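Local coordinates for pterin-4-alpha-carbinolamine dehydratase MoaB2 (Mycobacterium marinum, PDB 3RFQ) that dehydrates pterin-4-alpha-carbinolamine and, as a member of the MogA/MoaB family, probably binds molybdopterin for molybdenum cofactor biosynthesis, at the interface of chains A and B and the interface of chains A and C. Numbering follows the deposited sequence. Chains: chain A/B/C, Pterin-4-alpha-carbinolamine dehydratase MoaB2.

Contact 1: the interface of chains A and B. Residues chain A 56-57, 60, 160, 164; chain B 56-57, 60, 164.
A:Arg164 places CG anti to its carbonyl carbon (chi1 -66°) and runs extended to NE, which carries its guanidinium to B:Glu60. B:Glu60 turns CG anti to the backbone N (chi1 -167°) and stretches out, so the two side chains meet tip to tip. This is a two-fold interface between copies of a MogA/MoaB-family protein. Helix 160-181 of each chain faces the helix that ends at residue 60 in the other.

The arginine grips the carboxylate side-on. A:Arg164 NE bonds to the syn lone pair of B:Glu60 OE2 at 2.7 Å, and A:Arg164 NH2 donates to B:Glu60 OE1 at 2.9 Å. Both oxygens lie in the guanidinium plane. A:Arg160 adds a second donor to OE1. Its NE comes from above the carboxylate plane, 2.7 Å from B:Glu60 OE1. The guanidinium and carboxylate planes of this pair are 77° apart. The two arginines reach OE1 from opposite faces, which should favour a charged carboxylate.

A:Arg164 NH2 also donates to B:Glu56 OE2 at 2.9 Å, again from above the carboxylate plane. B:Leu57 CD2 sits over the centre of the guanidinium of A:Arg164, 3.4 Å from its CZ. The methyl on a face and the carboxylates around NE and NH2 should together restrict the rotation of the group.

In the twin set B:Arg164 grips A:Glu60 side-on, its NH2 also donates to A:Glu56 OE2, and A:Leu57 CD2 covers a face of its guanidinium. At the axis A:Arg164 NH1 and B:Arg164 NH1 are 3.7 Å apart, with the guanidinium planes nearly parallel. Waters 1 and 2 bridge these nitrogens, and the nearby glutamates probably offset the like charges. Water 2 also bonds to B:Glu56 OE2. Water 3 joins A:Glu56 OE2, at 2.6 Å, to B:Glu56 OE1.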
# COMPACT_ATOMS: atom_id res chain seq x y z
N GLU A 56 13.90 4.09 24.62
CA GLU A 56 13.58 2.68 24.80
C GLU A 56 13.61 1.99 23.44
O GLU A 56 14.22 0.93 23.27
CB GLU A 56 12.21 2.48 25.46
CG GLU A 56 11.77 0.99 25.43
CD GLU A 56 10.30 0.74 25.74
OE1 GLU A 56 9.55 1.68 26.05
OE2 GLU A 56 9.90 -0.44 25.66
N LEU A 57 12.95 2.60 22.48
CA LEU A 57 12.91 1.99 21.15
C LEU A 57 14.29 1.96 20.46
O LEU A 57 14.62 0.97 19.82
CB LEU A 57 11.83 2.65 20.28
CG LEU A 57 10.40 2.48 20.82
CD1 LEU A 57 9.38 3.37 20.06
CD2 LEU A 57 9.99 1.03 20.84
N GLU A 60 16.39 -0.75 21.95
CA GLU A 60 15.86 -2.06 21.53
C GLU A 60 16.34 -2.41 20.13
O GLU A 60 16.58 -3.57 19.82
CB GLU A 60 14.34 -2.04 21.59
CG GLU A 60 13.66 -3.33 21.21
CD GLU A 60 12.16 -3.26 21.45
OE1 GLU A 60 11.74 -3.45 22.62
OE2 GLU A 60 11.42 -3.02 20.47
N ARG A 160 2.27 10.07 20.49
CA ARG A 160 2.85 8.83 20.98
C ARG A 160 2.74 7.70 19.95
O ARG A 160 3.67 6.90 19.78
CB ARG A 160 2.19 8.39 22.28
CG ARG A 160 3.03 7.38 23.08
CD ARG A 160 3.02 7.78 24.58
NE ARG A 160 3.50 6.72 25.46
CZ ARG A 160 4.68 6.73 26.06
NH1 ARG A 160 5.50 7.78 25.90
NH2 ARG A 160 5.03 5.72 26.84
N ARG A 164 5.84 5.61 18.07
CA ARG A 164 5.87 4.15 17.94
C ARG A 164 5.89 3.63 16.49
O ARG A 164 6.74 2.80 16.11
CB ARG A 164 4.67 3.56 18.68
CG ARG A 164 4.70 3.73 20.16
CD ARG A 164 3.55 2.95 20.76
NE ARG A 164 3.43 3.07 22.22
CZ ARG A 164 4.30 2.58 23.11
NH1 ARG A 164 5.40 1.94 22.72
NH2 ARG A 164 4.06 2.73 24.40
N GLU B 56 1.12 -3.08 28.48
CA GLU B 56 1.45 -1.66 28.34
C GLU B 56 0.76 -1.04 27.13
O GLU B 56 0.10 -0.01 27.25
CB GLU B 56 2.97 -1.46 28.25
CG GLU B 56 3.36 0.01 28.01
CD GLU B 56 4.73 0.18 27.37
OE1 GLU B 56 5.58 -0.72 27.48
OE2 GLU B 56 4.98 1.24 26.77
N LEU B 57 0.89 -1.69 25.96
CA LEU B 57 0.27 -1.19 24.73
C LEU B 57 -1.27 -1.17 24.83
O LEU B 57 -1.88 -0.18 24.45
CB LEU B 57 0.76 -1.96 23.50
CG LEU B 57 2.26 -1.81 23.24
CD1 LEU B 57 2.79 -2.81 22.18
CD2 LEU B 57 2.64 -0.38 22.88
N GLU B 60 -2.34 1.73 27.23
CA GLU B 60 -2.15 2.98 26.49
C GLU B 60 -3.35 3.29 25.57
O GLU B 60 -3.80 4.44 25.51
CB GLU B 60 -0.86 2.93 25.68
CG GLU B 60 -0.40 4.27 25.13
CD GLU B 60 1.00 4.20 24.55
OE1 GLU B 60 1.96 4.51 25.29
OE2 GLU B 60 1.14 3.85 23.36
N ARG B 164 4.74 -4.99 18.46
CA ARG B 164 4.66 -3.54 18.49
C ARG B 164 3.87 -3.03 17.26
O ARG B 164 2.95 -2.24 17.38
CB ARG B 164 6.07 -2.90 18.54
CG ARG B 164 6.83 -3.07 19.82
CD ARG B 164 8.11 -2.19 19.82
NE ARG B 164 8.91 -2.31 21.04
CZ ARG B 164 8.60 -1.79 22.24
NH1 ARG B 164 7.46 -1.13 22.42
NH2 ARG B 164 9.43 -1.97 23.27
O HOH W 1 5.77 0.36 20.27
O HOH W 2 7.11 0.42 24.91
O HOH W 3 8.45 -1.13 27.67

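Contact 2: the interface of chains A and C. Residues chain A 119, 121-122, 173, 176-177; chain C 127, 131, 136, 139-140.
A:His176 lies alongside C:Ile136, and the two side chains run past each other in opposite directions. CG of A:His176 is anti to its backbone N (chi1 176°), which sends the ring across to chain C. Its CB starts the contact, 4.0 Å from C:Ile136 CG1. The ring atom CG comes nearer the same methylene, at 3.7 Å. On one side of the ring, ND1 meets both this methylene and the C:Leu140 methyl CD1. On the other side, CD2 is 3.4 Å from the C:Ile136 methyl CG2. At the tip, NE2 and CE1 also look toward CG2, with NE2 at 3.6 Å. The methyl thus lies over one face of the imidazole, toward its rim, as a CH-pi contact.

This A-C interface is mostly apolar and not an exact two-fold, and it may help build the six-copy assembly. C:Ile136 CD1 and C:Leu131 CD1 both touch A:Leu173 CD2, the latter at 3.6 Å, where the two leucines cross at about a right angle. C:Leu140 loses 97 Å² of surface to chain A, the most in the patch. Its two methyls part: CD1 reaches A:Ile177 CD1, while CD2 meets A:Ile122 CG1 at 3.8 Å and A:Ile119 CG2 beyond it. C:Arg127 lays its CD against A:Gly121 CA.

No polar atom bonds directly across. Water 4 links A:Gly121 N to C:Leu140 O, and water 5, 2.8 Å from A:Gly121 O, also bonds to C:Gly139 O.

In chain A the site lies between the start of helix 120-132 and the later part of helix 160-181. Chain C supplies its own helix 120-132, the short helix 136-139 and the residue just after it.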
# COMPACT_ATOMS: atom_id res chain seq x y z
N ILE A 119 16.90 11.46 2.04
CA ILE A 119 16.48 10.10 1.73
C ILE A 119 14.96 10.04 1.77
O ILE A 119 14.35 9.64 2.77
CB ILE A 119 17.10 9.12 2.73
CG1 ILE A 119 18.62 9.32 2.73
CG2 ILE A 119 16.74 7.68 2.38
CD1 ILE A 119 19.28 8.80 3.95
N GLY A 121 12.82 8.20 0.65
CA GLY A 121 12.19 6.92 0.92
C GLY A 121 11.84 6.65 2.38
O GLY A 121 10.93 5.87 2.67
N ILE A 122 12.54 7.31 3.29
CA ILE A 122 12.28 7.13 4.72
C ILE A 122 11.04 7.93 5.14
O ILE A 122 10.15 7.42 5.78
CB ILE A 122 13.50 7.56 5.59
CG1 ILE A 122 14.62 6.50 5.54
CG2 ILE A 122 13.09 7.68 7.08
CD1 ILE A 122 15.96 7.04 6.14
N LEU A 173 15.42 0.52 8.16
CA LEU A 173 15.94 1.45 7.20
C LEU A 173 17.24 2.13 7.71
O LEU A 173 18.21 2.25 6.95
CB LEU A 173 14.85 2.47 6.84
CG LEU A 173 13.48 1.90 6.43
CD1 LEU A 173 12.55 3.04 6.03
CD2 LEU A 173 13.54 0.89 5.31
N HIS A 176 20.37 -0.18 7.68
CA HIS A 176 20.94 -0.25 6.35
C HIS A 176 21.73 1.02 6.02
O HIS A 176 22.87 0.92 5.58
CB HIS A 176 19.88 -0.53 5.29
CG HIS A 176 20.42 -0.51 3.90
ND1 HIS A 176 20.39 0.62 3.10
CD2 HIS A 176 21.03 -1.47 3.17
CE1 HIS A 176 20.94 0.34 1.93
NE2 HIS A 176 21.34 -0.92 1.95
N ILE A 177 21.16 2.20 6.24
CA ILE A 177 21.85 3.45 5.88
C ILE A 177 23.16 3.64 6.65
O ILE A 177 24.21 3.94 6.07
CB ILE A 177 20.93 4.67 6.03
CG1 ILE A 177 19.81 4.59 5.00
CG2 ILE A 177 21.72 5.99 5.91
CD1 ILE A 177 18.57 5.26 5.40
N ARG C 127 9.93 3.08 -5.20
CA ARG C 127 10.36 2.94 -3.82
C ARG C 127 9.35 2.11 -3.03
O ARG C 127 9.74 1.23 -2.28
CB ARG C 127 10.61 4.30 -3.12
CG ARG C 127 11.99 4.95 -3.44
CD ARG C 127 12.26 6.16 -2.49
NE ARG C 127 11.35 7.26 -2.80
CZ ARG C 127 11.60 8.20 -3.70
NH1 ARG C 127 10.71 9.17 -3.95
NH2 ARG C 127 12.76 8.20 -4.33
N LEU C 131 10.36 -1.48 -1.23
CA LEU C 131 10.28 -1.68 0.20
C LEU C 131 9.47 -2.93 0.58
O LEU C 131 9.95 -3.78 1.34
CB LEU C 131 9.69 -0.41 0.85
CG LEU C 131 10.01 -0.20 2.31
CD1 LEU C 131 11.43 0.26 2.46
CD2 LEU C 131 9.08 0.82 2.86
N ILE C 136 16.05 -3.34 -0.45
CA ILE C 136 16.31 -2.16 0.35
C ILE C 136 16.94 -1.04 -0.46
O ILE C 136 16.58 0.14 -0.28
CB ILE C 136 17.06 -2.50 1.66
CG1 ILE C 136 17.01 -1.32 2.64
CG2 ILE C 136 18.51 -3.00 1.39
CD1 ILE C 136 15.67 -1.15 3.22
N GLY C 139 13.91 0.41 -2.16
CA GLY C 139 13.01 1.10 -1.26
C GLY C 139 13.57 2.45 -0.81
O GLY C 139 12.80 3.37 -0.51
N LEU C 140 14.89 2.58 -0.79
CA LEU C 140 15.55 3.79 -0.26
C LEU C 140 16.27 4.60 -1.35
O LEU C 140 16.90 5.64 -1.07
CB LEU C 140 16.54 3.42 0.84
CG LEU C 140 15.89 2.96 2.14
CD1 LEU C 140 16.95 2.54 3.18
CD2 LEU C 140 14.95 4.06 2.69
O HOH W 4 15.19 8.00 -0.87
O HOH W 5 10.28 3.89 0.78

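The centres of the C-alpha atoms of contact 1 and contact 2 are about 23 Å apart. They share no residue, but both use helix 160-181 of chain A. The start of this helix serves contact 1, and a later stretch serves contact 2. In the deposited assembly one helix therefore contacts two neighbours. Contact 1 is polar and two-fold, while contact 2 is mainly apolar and not an exact two-fold. The deposited assembly holds six copies, and two kinds of interface would fit such a hexamer. The structure alone does not show that this is the form in solution.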